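Local coordinates for probable hydrolase (Pseudomonas aeruginosa, PDB 7AL6), which is of unknown function but has an alpha/beta hydrolase fold and is probably a hydrolase, perhaps a lipolytic one, at residues H20-H34 and G52-G64. Residues are numbered along the deposited sequence; the frame is centred on the assembly and turned at random.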
# COMPACT_ATOMS: atom_id res chain seq x y z
N HIS A 20 -14.85 13.03 -14.28
CA HIS A 20 -15.98 13.11 -15.19
C HIS A 20 -15.53 13.87 -16.43
O HIS A 20 -14.87 14.91 -16.32
CB HIS A 20 -17.19 13.81 -14.54
CG HIS A 20 -18.48 13.55 -15.28
ND1 HIS A 20 -19.23 12.41 -15.08
CD2 HIS A 20 -19.10 14.24 -16.26
CE1 HIS A 20 -20.28 12.44 -15.89
NE2 HIS A 20 -20.21 13.52 -16.63
N LEU A 21 -15.88 13.36 -17.59
CA LEU A 21 -15.44 13.90 -18.89
C LEU A 21 -16.56 14.72 -19.54
O LEU A 21 -17.64 14.18 -19.70
CB LEU A 21 -15.04 12.74 -19.79
CG LEU A 21 -13.94 11.84 -19.26
CD1 LEU A 21 -13.59 10.77 -20.27
CD2 LEU A 21 -12.72 12.64 -18.88
N PHE A 22 -16.31 15.96 -19.93
CA PHE A 22 -17.31 16.81 -20.59
C PHE A 22 -16.78 17.31 -21.93
O PHE A 22 -15.60 17.53 -22.07
CB PHE A 22 -17.61 18.07 -19.80
CG PHE A 22 -18.23 17.88 -18.45
CD1 PHE A 22 -19.59 17.76 -18.31
CD2 PHE A 22 -17.45 17.85 -17.32
CE1 PHE A 22 -20.16 17.60 -17.07
CE2 PHE A 22 -18.02 17.69 -16.07
CZ PHE A 22 -19.37 17.58 -15.96
N GLY A 23 -17.68 17.55 -22.87
CA GLY A 23 -17.37 18.16 -24.15
C GLY A 23 -16.92 17.18 -25.19
O GLY A 23 -16.69 16.05 -24.91
N PRO A 24 -16.74 17.69 -26.40
CA PRO A 24 -16.30 16.89 -27.55
C PRO A 24 -14.88 16.37 -27.38
O PRO A 24 -14.00 17.09 -26.88
CB PRO A 24 -16.40 17.87 -28.72
CG PRO A 24 -16.38 19.25 -28.10
CD PRO A 24 -16.96 19.12 -26.73
N PRO A 25 -14.60 15.12 -27.79
CA PRO A 25 -13.24 14.60 -27.63
C PRO A 25 -12.19 15.46 -28.27
O PRO A 25 -11.03 15.40 -27.85
CB PRO A 25 -13.30 13.20 -28.30
CG PRO A 25 -14.71 12.91 -28.58
CD PRO A 25 -15.58 14.04 -28.04
N ASP A 26 -12.55 16.30 -29.25
CA ASP A 26 -11.57 17.14 -29.94
C ASP A 26 -11.62 18.60 -29.51
O ASP A 26 -11.15 19.47 -30.25
CB ASP A 26 -11.77 17.05 -31.45
CG ASP A 26 -13.01 17.80 -31.93
OD1 ASP A 26 -14.04 17.78 -31.22
OD2 ASP A 26 -12.97 18.40 -33.03
N GLY A 27 -12.20 18.91 -28.34
CA GLY A 27 -12.23 20.28 -27.87
C GLY A 27 -10.92 20.70 -27.22
O GLY A 27 -10.02 19.90 -26.99
N LYS A 28 -10.83 21.98 -26.89
CA LYS A 28 -9.64 22.49 -26.23
C LYS A 28 -9.42 21.78 -24.90
O LYS A 28 -10.35 21.69 -24.09
CB LYS A 28 -9.76 24.00 -26.00
CG LYS A 28 -9.85 24.83 -27.28
CD LYS A 28 -9.61 26.32 -26.96
CE LYS A 28 -9.91 27.22 -28.17
NZ LYS A 28 -11.39 27.43 -28.34
N PRO A 29 -8.23 21.27 -24.62
CA PRO A 29 -8.02 20.50 -23.38
C PRO A 29 -8.03 21.38 -22.13
O PRO A 29 -7.23 22.30 -21.98
CB PRO A 29 -6.66 19.84 -23.60
CG PRO A 29 -5.95 20.71 -24.70
CD PRO A 29 -7.07 21.24 -25.54
N VAL A 30 -8.91 21.01 -21.18
CA VAL A 30 -9.06 21.69 -19.89
C VAL A 30 -9.18 20.66 -18.78
O VAL A 30 -9.99 19.73 -18.87
CB VAL A 30 -10.31 22.60 -19.89
CG1 VAL A 30 -10.43 23.32 -18.55
CG2 VAL A 30 -10.26 23.58 -21.04
N ILE A 31 -8.40 20.82 -17.71
CA ILE A 31 -8.63 20.10 -16.46
C ILE A 31 -9.31 21.04 -15.48
O ILE A 31 -8.82 22.16 -15.24
CB ILE A 31 -7.32 19.54 -15.87
CG1 ILE A 31 -6.65 18.66 -16.91
CG2 ILE A 31 -7.61 18.69 -14.61
CD1 ILE A 31 -5.20 18.21 -16.51
N ALA A 32 -10.46 20.61 -14.94
CA ALA A 32 -11.22 21.37 -13.96
C ALA A 32 -10.96 20.84 -12.56
O ALA A 32 -11.12 19.64 -12.29
CB ALA A 32 -12.72 21.32 -14.28
N LEU A 33 -10.59 21.75 -11.66
CA LEU A 33 -10.17 21.44 -10.30
C LEU A 33 -11.09 22.10 -9.28
O LEU A 33 -11.33 23.31 -9.33
CB LEU A 33 -8.72 21.90 -10.11
CG LEU A 33 -7.69 21.43 -11.13
CD1 LEU A 33 -6.33 21.98 -10.70
CD2 LEU A 33 -7.65 19.91 -11.16
N HIS A 34 -11.57 21.31 -8.29
CA HIS A 34 -12.59 21.75 -7.35
C HIS A 34 -11.97 22.27 -6.05
O HIS A 34 -10.75 22.21 -5.81
CB HIS A 34 -13.60 20.61 -7.08
CG HIS A 34 -12.97 19.37 -6.52
ND1 HIS A 34 -12.56 19.29 -5.21
CD2 HIS A 34 -12.67 18.17 -7.09
CE1 HIS A 34 -12.00 18.10 -4.99
NE2 HIS A 34 -12.05 17.41 -6.12
N GLY A 52 -17.17 23.29 -26.91
CA GLY A 52 -15.86 23.38 -27.54
C GLY A 52 -14.67 23.17 -26.62
O GLY A 52 -13.54 23.12 -27.12
N LEU A 53 -14.90 22.95 -25.34
CA LEU A 53 -13.81 22.63 -24.39
C LEU A 53 -13.90 21.15 -24.04
O LEU A 53 -14.98 20.67 -23.85
CB LEU A 53 -13.92 23.49 -23.13
CG LEU A 53 -13.90 25.00 -23.33
CD1 LEU A 53 -13.74 25.71 -22.01
CD2 LEU A 53 -12.81 25.43 -24.28
N ARG A 54 -12.80 20.42 -24.04
CA ARG A 54 -12.79 19.03 -23.57
C ARG A 54 -12.41 19.13 -22.09
O ARG A 54 -11.26 19.34 -21.82
CB ARG A 54 -11.83 18.16 -24.38
CG ARG A 54 -11.72 16.75 -23.86
CD ARG A 54 -13.02 15.96 -23.82
NE ARG A 54 -12.74 14.55 -23.75
CZ ARG A 54 -13.64 13.60 -23.79
NH1 ARG A 54 -13.25 12.34 -23.73
NH2 ARG A 54 -14.91 13.88 -23.88
N ILE A 55 -13.35 19.01 -21.18
CA ILE A 55 -13.09 19.23 -19.75
C ILE A 55 -13.03 17.92 -18.99
O ILE A 55 -13.97 17.15 -19.02
CB ILE A 55 -14.14 20.18 -19.15
CG1 ILE A 55 -14.18 21.52 -19.88
CG2 ILE A 55 -13.93 20.36 -17.67
CD1 ILE A 55 -15.38 22.34 -19.58
N VAL A 56 -11.93 17.74 -18.30
CA VAL A 56 -11.70 16.62 -17.40
C VAL A 56 -11.92 17.17 -16.01
O VAL A 56 -11.07 17.91 -15.48
CB VAL A 56 -10.29 16.04 -17.58
CG1 VAL A 56 -10.02 14.93 -16.57
CG2 VAL A 56 -10.10 15.51 -19.00
N ALA A 57 -13.08 16.89 -15.43
CA ALA A 57 -13.41 17.37 -14.10
C ALA A 57 -12.90 16.32 -13.14
O ALA A 57 -13.54 15.26 -12.95
CB ALA A 57 -14.92 17.61 -13.92
N LEU A 58 -11.78 16.63 -12.52
CA LEU A 58 -11.01 15.71 -11.72
C LEU A 58 -11.43 15.76 -10.26
O LEU A 58 -11.63 16.84 -9.70
CB LEU A 58 -9.54 16.09 -11.84
CG LEU A 58 -8.49 15.17 -11.24
CD1 LEU A 58 -8.42 13.88 -12.01
CD2 LEU A 58 -7.14 15.94 -11.24
N ASP A 59 -11.52 14.59 -9.67
CA ASP A 59 -11.69 14.45 -8.22
C ASP A 59 -10.27 14.52 -7.69
O ASP A 59 -9.45 13.74 -8.10
CB ASP A 59 -12.40 13.15 -7.82
CG ASP A 59 -13.91 13.23 -7.83
OD1 ASP A 59 -14.41 14.31 -7.73
OD2 ASP A 59 -14.52 12.23 -7.96
N PHE A 60 -9.97 15.40 -6.76
CA PHE A 60 -8.65 15.41 -6.11
C PHE A 60 -8.55 14.15 -5.25
O PHE A 60 -9.54 13.65 -4.74
CB PHE A 60 -8.46 16.63 -5.21
CG PHE A 60 -7.97 17.87 -5.90
CD1 PHE A 60 -6.93 17.81 -6.79
CD2 PHE A 60 -8.55 19.10 -5.64
CE1 PHE A 60 -6.48 18.95 -7.43
CE2 PHE A 60 -8.09 20.24 -6.27
CZ PHE A 60 -7.06 20.16 -7.17
N ALA A 61 -7.33 13.75 -4.94
CA ALA A 61 -7.03 12.64 -4.02
C ALA A 61 -7.74 12.90 -2.69
O ALA A 61 -7.76 14.01 -2.20
CB ALA A 61 -5.54 12.55 -3.83
N GLY A 62 -8.39 11.87 -2.15
CA GLY A 62 -9.13 11.93 -0.88
C GLY A 62 -10.46 12.64 -1.00
O GLY A 62 -11.05 12.90 0.00
N HIS A 63 -10.92 12.94 -2.21
CA HIS A 63 -12.19 13.65 -2.49
C HIS A 63 -13.03 12.86 -3.49
O HIS A 63 -12.49 12.07 -4.21
CB HIS A 63 -11.95 15.04 -3.06
CG HIS A 63 -11.26 16.02 -2.18
ND1 HIS A 63 -9.95 15.94 -1.87
CD2 HIS A 63 -11.70 17.15 -1.60
CE1 HIS A 63 -9.62 16.94 -1.12
NE2 HIS A 63 -10.65 17.69 -0.94
N GLY A 64 -14.34 13.07 -3.48
CA GLY A 64 -15.25 12.48 -4.46
C GLY A 64 -15.07 10.98 -4.54
O GLY A 64 -15.14 10.30 -3.55
O HOH W 1 -13.27 18.94 -10.54
O HOH W 2 -9.90 18.80 -8.70
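Val56 N to Val30 O (2.8 Å) and Phe22 N to Ile55 O (2.8 Å) show how one strand can serve two neighbours at once: they tie strand 53-58 parallel to strand 28-33 and antiparallel to strand 20-22. The amide of Phe60 gives a nearly straight bond (175°) to His34 NE2 at 3.0 Å, the acceptor ring turned so that the donor lies somewhat out of its plane. This bond helps to fix the rotation of the ring, with Phe60 presenting its edge to one face. Two waters gripping Leu58 O bridge onward, one to Ala32 O, the other to His34 N.

Arg54 bends at chi2 (59°) and runs past Pro24 O, beside the Pro24-Gly27 turn, to Gly23; its NH2 bonds Gly23 O at 3.0 Å, and Pro25 CA and Leu21 CB lie over opposite guanidinium faces. Apolar packing follows on both sheet faces: Ala32 CB meets Ile55 CG2 at 3.7 Å, Phe22 CE2 meets Ala57 CB at 3.8 Å on the same face, and Leu21 CD2 meets Val56 CG2 on the other.

Strand 53-58 thus lies between strands 16-22 and 28-33 in the mixed central sheet of the alpha/beta hydrolase fold; helix 77-91 packs on Leu33, Val56 and Leu58, and helix 103-114 on Leu33 and Phe60.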